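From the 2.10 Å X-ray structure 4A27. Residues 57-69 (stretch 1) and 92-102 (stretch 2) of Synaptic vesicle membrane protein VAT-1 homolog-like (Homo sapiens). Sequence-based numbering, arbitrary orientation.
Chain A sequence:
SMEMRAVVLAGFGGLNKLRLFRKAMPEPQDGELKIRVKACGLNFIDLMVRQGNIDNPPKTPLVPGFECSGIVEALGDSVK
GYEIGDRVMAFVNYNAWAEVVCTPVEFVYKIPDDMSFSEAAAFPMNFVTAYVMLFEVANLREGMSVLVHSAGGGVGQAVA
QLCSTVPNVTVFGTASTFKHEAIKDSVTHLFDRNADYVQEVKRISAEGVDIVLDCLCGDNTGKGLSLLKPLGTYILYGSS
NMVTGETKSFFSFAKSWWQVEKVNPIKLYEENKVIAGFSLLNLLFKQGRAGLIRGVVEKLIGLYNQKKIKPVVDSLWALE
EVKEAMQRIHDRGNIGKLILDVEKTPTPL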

ATOM      1  N   PRO A  57      -7.397  24.332 -15.112  1.00 94.84           N
ATOM      2  CA  PRO A  57      -7.853  25.427 -14.240  1.00104.80           C
ATOM      3  C   PRO A  57      -9.302  25.882 -14.470  1.00115.35           C
ATOM      4  O   PRO A  57      -9.736  25.935 -15.615  1.00124.94           O
ATOM      5  CB  PRO A  57      -6.885  26.565 -14.589  1.00 95.57           C
ATOM      6  CG  PRO A  57      -6.412  26.269 -15.972  1.00 95.87           C
ATOM      7  CD  PRO A  57      -6.395  24.788 -16.100  1.00 99.57           C
ATOM      8  N   PRO A  58     -10.046  26.231 -13.394  1.00 95.57           N
ATOM      9  CA  PRO A  58     -11.400  26.755 -13.615  1.00 87.55           C
ATOM     10  C   PRO A  58     -11.342  28.192 -14.094  1.00 90.15           C
ATOM     11  O   PRO A  58     -10.295  28.829 -14.009  1.00 80.32           O
ATOM     12  CB  PRO A  58     -12.040  26.690 -12.227  1.00 88.73           C
ATOM     13  CG  PRO A  58     -10.908  26.853 -11.301  1.00 78.90           C
ATOM     14  CD  PRO A  58      -9.685  26.251 -11.964  1.00 74.02           C
ATOM     15  N   LYS A  59     -12.460  28.693 -14.605  1.00 83.88           N
ATOM     16  CA  LYS A  59     -12.490  30.021 -15.176  1.00 64.38           C
ATOM     17  C   LYS A  59     -12.435  31.054 -14.045  1.00 77.51           C
ATOM     18  O   LYS A  59     -12.965  30.823 -12.957  1.00 76.74           O
ATOM     19  CB  LYS A  59     -13.741  30.196 -16.046  1.00 79.40           C
ATOM     20  N   THR A  60     -11.743  32.162 -14.292  1.00 57.99           N
ATOM     21  CA  THR A  60     -11.805  33.317 -13.417  1.00 57.30           C
ATOM     22  C   THR A  60     -12.791  34.278 -14.043  1.00 61.84           C
ATOM     23  O   THR A  60     -12.969  34.243 -15.257  1.00 85.59           O
ATOM     24  CB  THR A  60     -10.399  34.014 -13.217  1.00 63.85           C
ATOM     25  OG1 THR A  60      -9.835  34.390 -14.486  1.00 65.37           O
ATOM     26  CG2 THR A  60      -9.431  33.098 -12.443  1.00 76.63           C
ATOM     27  N   PRO A  61     -13.423  35.155 -13.237  1.00 53.89           N
ATOM     28  CA  PRO A  61     -13.310  35.286 -11.769  1.00 57.45           C
ATOM     29  C   PRO A  61     -13.914  34.091 -11.050  1.00 62.10           C
ATOM     30  O   PRO A  61     -14.756  33.389 -11.616  1.00 68.31           O
ATOM     31  CB  PRO A  61     -14.107  36.554 -11.452  1.00 61.98           C
ATOM     32  CG  PRO A  61     -15.011  36.755 -12.645  1.00 57.79           C
ATOM     33  CD  PRO A  61     -14.200  36.262 -13.817  1.00 63.12           C
ATOM     34  N   LEU A  62     -13.450  33.840  -9.830  1.00 71.89           N
ATOM     35  CA  LEU A  62     -13.898  32.689  -9.057  1.00 53.66           C
ATOM     36  C   LEU A  62     -13.732  32.940  -7.574  1.00 49.93           C
ATOM     37  O   LEU A  62     -12.919  33.747  -7.156  1.00 48.61           O
ATOM     38  CB  LEU A  62     -13.158  31.416  -9.470  1.00 60.61           C
ATOM     39  CG  LEU A  62     -11.660  31.225  -9.202  1.00 51.98           C
ATOM     40  CD1 LEU A  62     -11.406  30.737  -7.803  1.00 59.07           C
ATOM     41  CD2 LEU A  62     -11.134  30.211 -10.205  1.00 50.27           C
ATOM     42  N   VAL A  63     -14.549  32.265  -6.782  1.00 48.23           N
ATOM     43  CA  VAL A  63     -14.451  32.351  -5.333  1.00 47.75           C
ATOM     44  C   VAL A  63     -13.608  31.110  -4.929  1.00 44.92           C
ATOM     45  O   VAL A  63     -13.974  29.968  -5.244  1.00 43.44           O
ATOM     46  CB  VAL A  63     -15.851  32.378  -4.695  1.00 46.98           C
ATOM     47  CG1 VAL A  63     -15.745  32.440  -3.117  1.00 44.17           C
ATOM     48  CG2 VAL A  63     -16.717  33.556  -5.259  1.00 39.49           C
ATOM     49  N   PRO A  64     -12.426  31.324  -4.329  1.00 46.98           N
ATOM     50  CA  PRO A  64     -11.622  30.168  -3.880  1.00 48.40           C
ATOM     51  C   PRO A  64     -12.118  29.496  -2.592  1.00 42.53           C
ATOM     52  O   PRO A  64     -13.083  29.959  -1.982  1.00 37.54           O
ATOM     53  CB  PRO A  64     -10.260  30.779  -3.568  1.00 42.43           C
ATOM     54  CG  PRO A  64     -10.333  32.206  -3.983  1.00 40.17           C
ATOM     55  CD  PRO A  64     -11.766  32.591  -3.986  1.00 52.61           C
ATOM     56  N   GLY A  65     -11.456  28.390  -2.241  1.00 51.26           N
ATOM     57  CA  GLY A  65     -11.611  27.713  -0.961  1.00 40.08           C
ATOM     58  C   GLY A  65     -12.406  26.436  -1.051  1.00 44.82           C
ATOM     59  O   GLY A  65     -13.430  26.375  -1.759  1.00 46.32           O
ATOM     60  N   PHE A  66     -11.974  25.435  -0.287  1.00 41.99           N
ATOM     61  CA  PHE A  66     -12.522  24.072  -0.361  1.00 36.90           C
ATOM     62  C   PHE A  66     -13.114  23.533   0.948  1.00 36.62           C
ATOM     63  O   PHE A  66     -13.650  22.425   0.977  1.00 39.51           O
ATOM     64  CB  PHE A  66     -11.429  23.123  -0.812  1.00 39.72           C
ATOM     65  CG  PHE A  66     -10.917  23.434  -2.174  1.00 45.60           C
ATOM     66  CD1 PHE A  66     -11.663  23.118  -3.302  1.00 47.78           C
ATOM     67  CD2 PHE A  66      -9.724  24.084  -2.341  1.00 53.44           C
ATOM     68  CE1 PHE A  66     -11.211  23.434  -4.565  1.00 52.42           C
ATOM     69  CE2 PHE A  66      -9.262  24.391  -3.601  1.00 57.64           C
ATOM     70  CZ  PHE A  66     -10.016  24.067  -4.716  1.00 51.83           C
ATOM     71  N   GLU A  67     -12.985  24.293   2.027  1.00 35.62           N
ATOM     72  CA  GLU A  67     -13.217  23.747   3.384  1.00 37.47           C
ATOM     73  C   GLU A  67     -13.803  24.858   4.195  1.00 37.12           C
ATOM     74  O   GLU A  67     -13.258  25.941   4.203  1.00 37.49           O
ATOM     75  CB  GLU A  67     -11.868  23.320   3.943  1.00 40.47           C
ATOM     76  CG  GLU A  67     -11.785  22.910   5.379  1.00 54.22           C
ATOM     77  CD  GLU A  67     -10.341  22.544   5.739  1.00 46.53           C
ATOM     78  OE1 GLU A  67      -9.378  23.217   5.270  1.00 42.85           O
ATOM     79  OE2 GLU A  67     -10.196  21.553   6.440  1.00 40.98           O
ATOM     80  N   CYS A  68     -14.922  24.610   4.864  1.00 36.37           N
ATOM     81  CA  CYS A  68     -15.542  25.608   5.674  1.00 35.85           C
ATOM     82  C   CYS A  68     -16.324  24.957   6.802  1.00 36.35           C
ATOM     83  O   CYS A  68     -16.509  23.733   6.833  1.00 38.65           O
ATOM     84  CB  CYS A  68     -16.477  26.477   4.818  1.00 46.44           C
ATOM     85  SG  CYS A  68     -18.007  25.591   4.289  1.00 48.36           S
ATOM     86  N   SER A  69     -16.772  25.793   7.742  1.00 39.45           N
ATOM     87  CA  SER A  69     -17.725  25.350   8.773  1.00 39.20           C
ATOM     88  C   SER A  69     -18.754  26.454   8.977  1.00 45.41           C
ATOM     89  O   SER A  69     -18.505  27.629   8.706  1.00 37.55           O
ATOM     90  CB  SER A  69     -17.017  25.031  10.094  1.00 38.30           C
ATOM     91  OG  SER A  69     -16.421  26.211  10.645  1.00 42.67           O
TER
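Stretch 2, residues 92-102: VNYNAWAEVVC

Stretch 2 lies along stretch 1 as an irregular loop from Val92 to Glu99, and only its last residues, Val100 to Cys102, are strand; the stretch 1 residues that meet it most closely, Val63 to Phe66, are loop as well. CA atoms pair at Val63–Asn95 (4.6 Å), Gly65–Ala96 (4.5 Å) and Phe66–Val92 (4.8 Å), so the loop starts beside Phe66 and runs back toward Val63, against the direction of stretch 1, before Ala96 and Trp97 turn again to Gly65 and Pro64. Positive phi angles at Tyr94 (73°) and Asn95 (76°) accompany this turn. Four backbone hydrogen bonds, all donated by stretch 2, fix the register: Val92 N to Phe66 O (2.9 Å), Asn95 N to Val63 O (2.9 Å), Ala96 N to Gly65 O (3.2 Å) and Trp97 N to Pro64 O (3.0 Å). Beside the first of them, Phe66 CA makes a CA-H...O contact with Val92 O at 3.1 Å.

Tyr94 covers the most surface. Its CA-to-CB bond points away overall, yet CB still lies 3.6 Å from Val63 O, and with chi1 at -67° (m) the ring extends along stretch 1. One ring face receives the edge of Phe66, with centroids 4.8 Å apart, planes at 58° and Phe66 CZ 3.7 Å from Tyr94 CE1. Nearer the base of the ring, Leu62 CD1 is 4.1 Å from Tyr94 CD1, and at the hydroxyl end Pro58 CG packs 3.5 Å from Tyr94 CZ. Phe66, also an m rotamer (chi1 -62°), thus contributes at both ends: its carbonyl holds Val92 while its ring reaches Tyr94.

Val63 is the third centre. Directed toward stretch 2, its side chain places CB 3.4 Å from Asn95 OD1 and CG1 3.6 Å from Trp97 O, while CG1 also meets Ala98 CB at 4.4 Å.

Trp97 lays one face of its indole against Pro64 and Gly65. Pro64 CB sits over the six-membered ring, 3.9 Å from its centroid, and Gly65 CA over the five-membered ring, 3.7 Å from its centroid. Such closeness needs glycine: an ideal CB at Gly65 would fall 2.3 Å from Trp97 CD1, and the backbone angles there (105/142) would jam it against the preceding carbonyl. Water 1 extends the contact, accepting from Trp97 NE1 (2.9 Å) and donating to Glu67 O (2.6 Å). Cys68, in the strand of stretch 1, makes looser contacts: its CB is 4.3 Å from Ala96 CB in the loop, and its SG is 4.4 Å from Val101 CG1 in the strand of stretch 2.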

ATOM      1  N   VAL A  92     -16.212  21.794  -0.167  1.00 40.61           N
ATOM      2  CA  VAL A  92     -16.958  22.430  -1.219  1.00 45.11           C
ATOM      3  C   VAL A  92     -16.002  22.650  -2.368  1.00 49.08           C
ATOM      4  O   VAL A  92     -14.815  22.922  -2.148  1.00 45.90           O
ATOM      5  CB  VAL A  92     -17.671  23.720  -0.716  1.00 45.74           C
ATOM      6  CG1 VAL A  92     -16.706  24.697  -0.192  1.00 40.62           C
ATOM      7  CG2 VAL A  92     -18.497  24.347  -1.849  1.00 58.64           C
ATOM      8  N   ASN A  93     -16.489  22.417  -3.584  1.00 45.23           N
ATOM      9  CA  ASN A  93     -15.630  22.447  -4.752  1.00 53.41           C
ATOM     10  C   ASN A  93     -15.522  23.892  -5.171  1.00 54.14           C
ATOM     11  O   ASN A  93     -16.237  24.349  -6.049  1.00 53.26           O
ATOM     12  CB  ASN A  93     -16.195  21.541  -5.873  1.00 51.51           C
ATOM     13  CG  ASN A  93     -15.188  21.271  -6.994  1.00 52.35           C
ATOM     14  OD1 ASN A  93     -14.038  21.697  -6.955  1.00 53.14           O
ATOM     15  ND2 ASN A  93     -15.630  20.531  -7.998  1.00 56.70           N
ATOM     16  N   TYR A  94     -14.619  24.614  -4.518  1.00 48.82           N
ATOM     17  CA  TYR A  94     -14.492  26.083  -4.665  1.00 42.66           C
ATOM     18  C   TYR A  94     -15.645  26.722  -3.955  1.00 42.46           C
ATOM     19  O   TYR A  94     -16.540  26.028  -3.444  1.00 48.34           O
ATOM     20  CB  TYR A  94     -14.460  26.552  -6.137  1.00 56.65           C
ATOM     21  CG  TYR A  94     -13.237  26.117  -6.869  1.00 48.69           C
ATOM     22  CD1 TYR A  94     -12.064  26.854  -6.800  1.00 51.03           C
ATOM     23  CD2 TYR A  94     -13.234  24.959  -7.610  1.00 55.13           C
ATOM     24  CE1 TYR A  94     -10.908  26.444  -7.450  1.00 48.01           C
ATOM     25  CE2 TYR A  94     -12.084  24.529  -8.255  1.00 54.45           C
ATOM     26  CZ  TYR A  94     -10.924  25.276  -8.170  1.00 50.73           C
ATOM     27  OH  TYR A  94      -9.788  24.844  -8.845  1.00 50.64           O
ATOM     28  N   ASN A  95     -15.605  28.046  -3.881  1.00 45.76           N
ATOM     29  CA  ASN A  95     -16.722  28.844  -3.322  1.00 47.38           C
ATOM     30  C   ASN A  95     -16.854  28.851  -1.809  1.00 47.96           C
ATOM     31  O   ASN A  95     -17.803  29.415  -1.290  1.00 46.86           O
ATOM     32  CB  ASN A  95     -18.072  28.463  -3.941  1.00 44.22           C
ATOM     33  CG  ASN A  95     -18.136  28.779  -5.414  1.00 49.64           C
ATOM     34  OD1 ASN A  95     -17.985  29.912  -5.807  1.00 54.56           O
ATOM     35  ND2 ASN A  95     -18.340  27.774  -6.231  1.00 52.98           N
ATOM     36  N   ALA A  96     -15.866  28.326  -1.100  1.00 42.02           N
ATOM     37  CA  ALA A  96     -15.917  28.325   0.354  1.00 45.62           C
ATOM     38  C   ALA A  96     -15.659  29.704   0.974  1.00 50.41           C
ATOM     39  O   ALA A  96     -16.182  29.966   2.043  1.00 40.09           O
ATOM     40  CB  ALA A  96     -14.944  27.304   0.930  1.00 38.74           C
ATOM     41  N   TRP A  97     -14.872  30.574   0.338  1.00 41.05           N
ATOM     42  CA  TRP A  97     -14.545  31.872   0.938  1.00 51.35           C
ATOM     43  C   TRP A  97     -15.621  32.949   0.752  1.00 57.88           C
ATOM     44  O   TRP A  97     -15.373  33.992   0.153  1.00 48.02           O
ATOM     45  CB  TRP A  97     -13.199  32.404   0.427  1.00 38.87           C
ATOM     46  CG  TRP A  97     -12.045  31.512   0.759  1.00 42.33           C
ATOM     47  CD1 TRP A  97     -12.063  30.401   1.575  1.00 45.65           C
ATOM     48  CD2 TRP A  97     -10.678  31.689   0.370  1.00 44.07           C
ATOM     49  NE1 TRP A  97     -10.803  29.867   1.671  1.00 43.68           N
ATOM     50  CE2 TRP A  97      -9.938  30.618   0.931  1.00 38.62           C
ATOM     51  CE3 TRP A  97     -10.017  32.610  -0.456  1.00 54.92           C
ATOM     52  CZ2 TRP A  97      -8.565  30.459   0.725  1.00 41.36           C
ATOM     53  CZ3 TRP A  97      -8.670  32.463  -0.659  1.00 45.34           C
ATOM     54  CH2 TRP A  97      -7.951  31.383  -0.078  1.00 44.77           C
ATOM     55  N   ALA A  98     -16.785  32.708   1.335  1.00 54.29           N
ATOM     56  CA  ALA A  98     -17.949  33.576   1.201  1.00 56.85           C
ATOM     57  C   ALA A  98     -18.806  33.406   2.453  1.00 49.52           C
ATOM     58  O   ALA A  98     -18.640  32.440   3.216  1.00 43.69           O
ATOM     59  CB  ALA A  98     -18.753  33.230  -0.062  1.00 42.34           C
ATOM     60  N   GLU A  99     -19.699  34.355   2.678  1.00 42.82           N
ATOM     61  CA  GLU A  99     -20.598  34.316   3.813  1.00 50.09           C
ATOM     62  C   GLU A  99     -21.588  33.167   3.746  1.00 42.15           C
ATOM     63  O   GLU A  99     -22.075  32.715   4.787  1.00 47.46           O
ATOM     64  CB  GLU A  99     -21.339  35.670   3.950  1.00 57.52           C
ATOM     65  CG  GLU A  99     -20.407  36.777   4.425  1.00 55.82           C
ATOM     66  CD  GLU A  99     -21.044  38.162   4.523  1.00 55.23           C
ATOM     67  OE1 GLU A  99     -21.834  38.546   3.629  1.00 51.63           O
ATOM     68  OE2 GLU A  99     -20.708  38.872   5.494  1.00 70.84           O
ATOM     69  N   VAL A 100     -21.932  32.732   2.532  1.00 44.81           N
ATOM     70  CA  VAL A 100     -22.872  31.624   2.321  1.00 43.26           C
ATOM     71  C   VAL A 100     -22.393  30.702   1.205  1.00 51.92           C
ATOM     72  O   VAL A 100     -21.810  31.152   0.195  1.00 49.25           O
ATOM     73  CB  VAL A 100     -24.326  32.140   1.972  1.00 51.14           C
ATOM     74  CG1 VAL A 100     -25.294  30.998   1.813  1.00 44.37           C
ATOM     75  CG2 VAL A 100     -24.868  33.107   3.050  1.00 48.83           C
ATOM     76  N   VAL A 101     -22.638  29.410   1.426  1.00 52.72           N
ATOM     77  CA  VAL A 101     -22.161  28.312   0.597  1.00 52.93           C
ATOM     78  C   VAL A 101     -23.279  27.288   0.434  1.00 44.60           C
ATOM     79  O   VAL A 101     -23.945  26.920   1.401  1.00 47.93           O
ATOM     80  CB  VAL A 101     -20.889  27.637   1.266  1.00 55.49           C
ATOM     81  CG1 VAL A 101     -20.771  26.188   0.933  1.00 51.49           C
ATOM     82  CG2 VAL A 101     -19.597  28.383   0.865  1.00 52.52           C
ATOM     83  N   CYS A 102     -23.455  26.790  -0.777  1.00 44.50           N
ATOM     84  CA  CYS A 102     -24.289  25.633  -1.021  1.00 46.55           C
ATOM     85  C   CYS A 102     -23.383  24.486  -1.472  1.00 52.28           C
ATOM     86  O   CYS A 102     -22.436  24.700  -2.228  1.00 56.72           O
ATOM     87  CB  CYS A 102     -25.366  25.951  -2.076  1.00 64.77           C
ATOM     88  SG  CYS A 102     -26.728  27.017  -1.427  1.00 66.12           S
TER
HETATM   89  O   HOH W   1     -11.678  27.212   2.608  1.00 55.16           O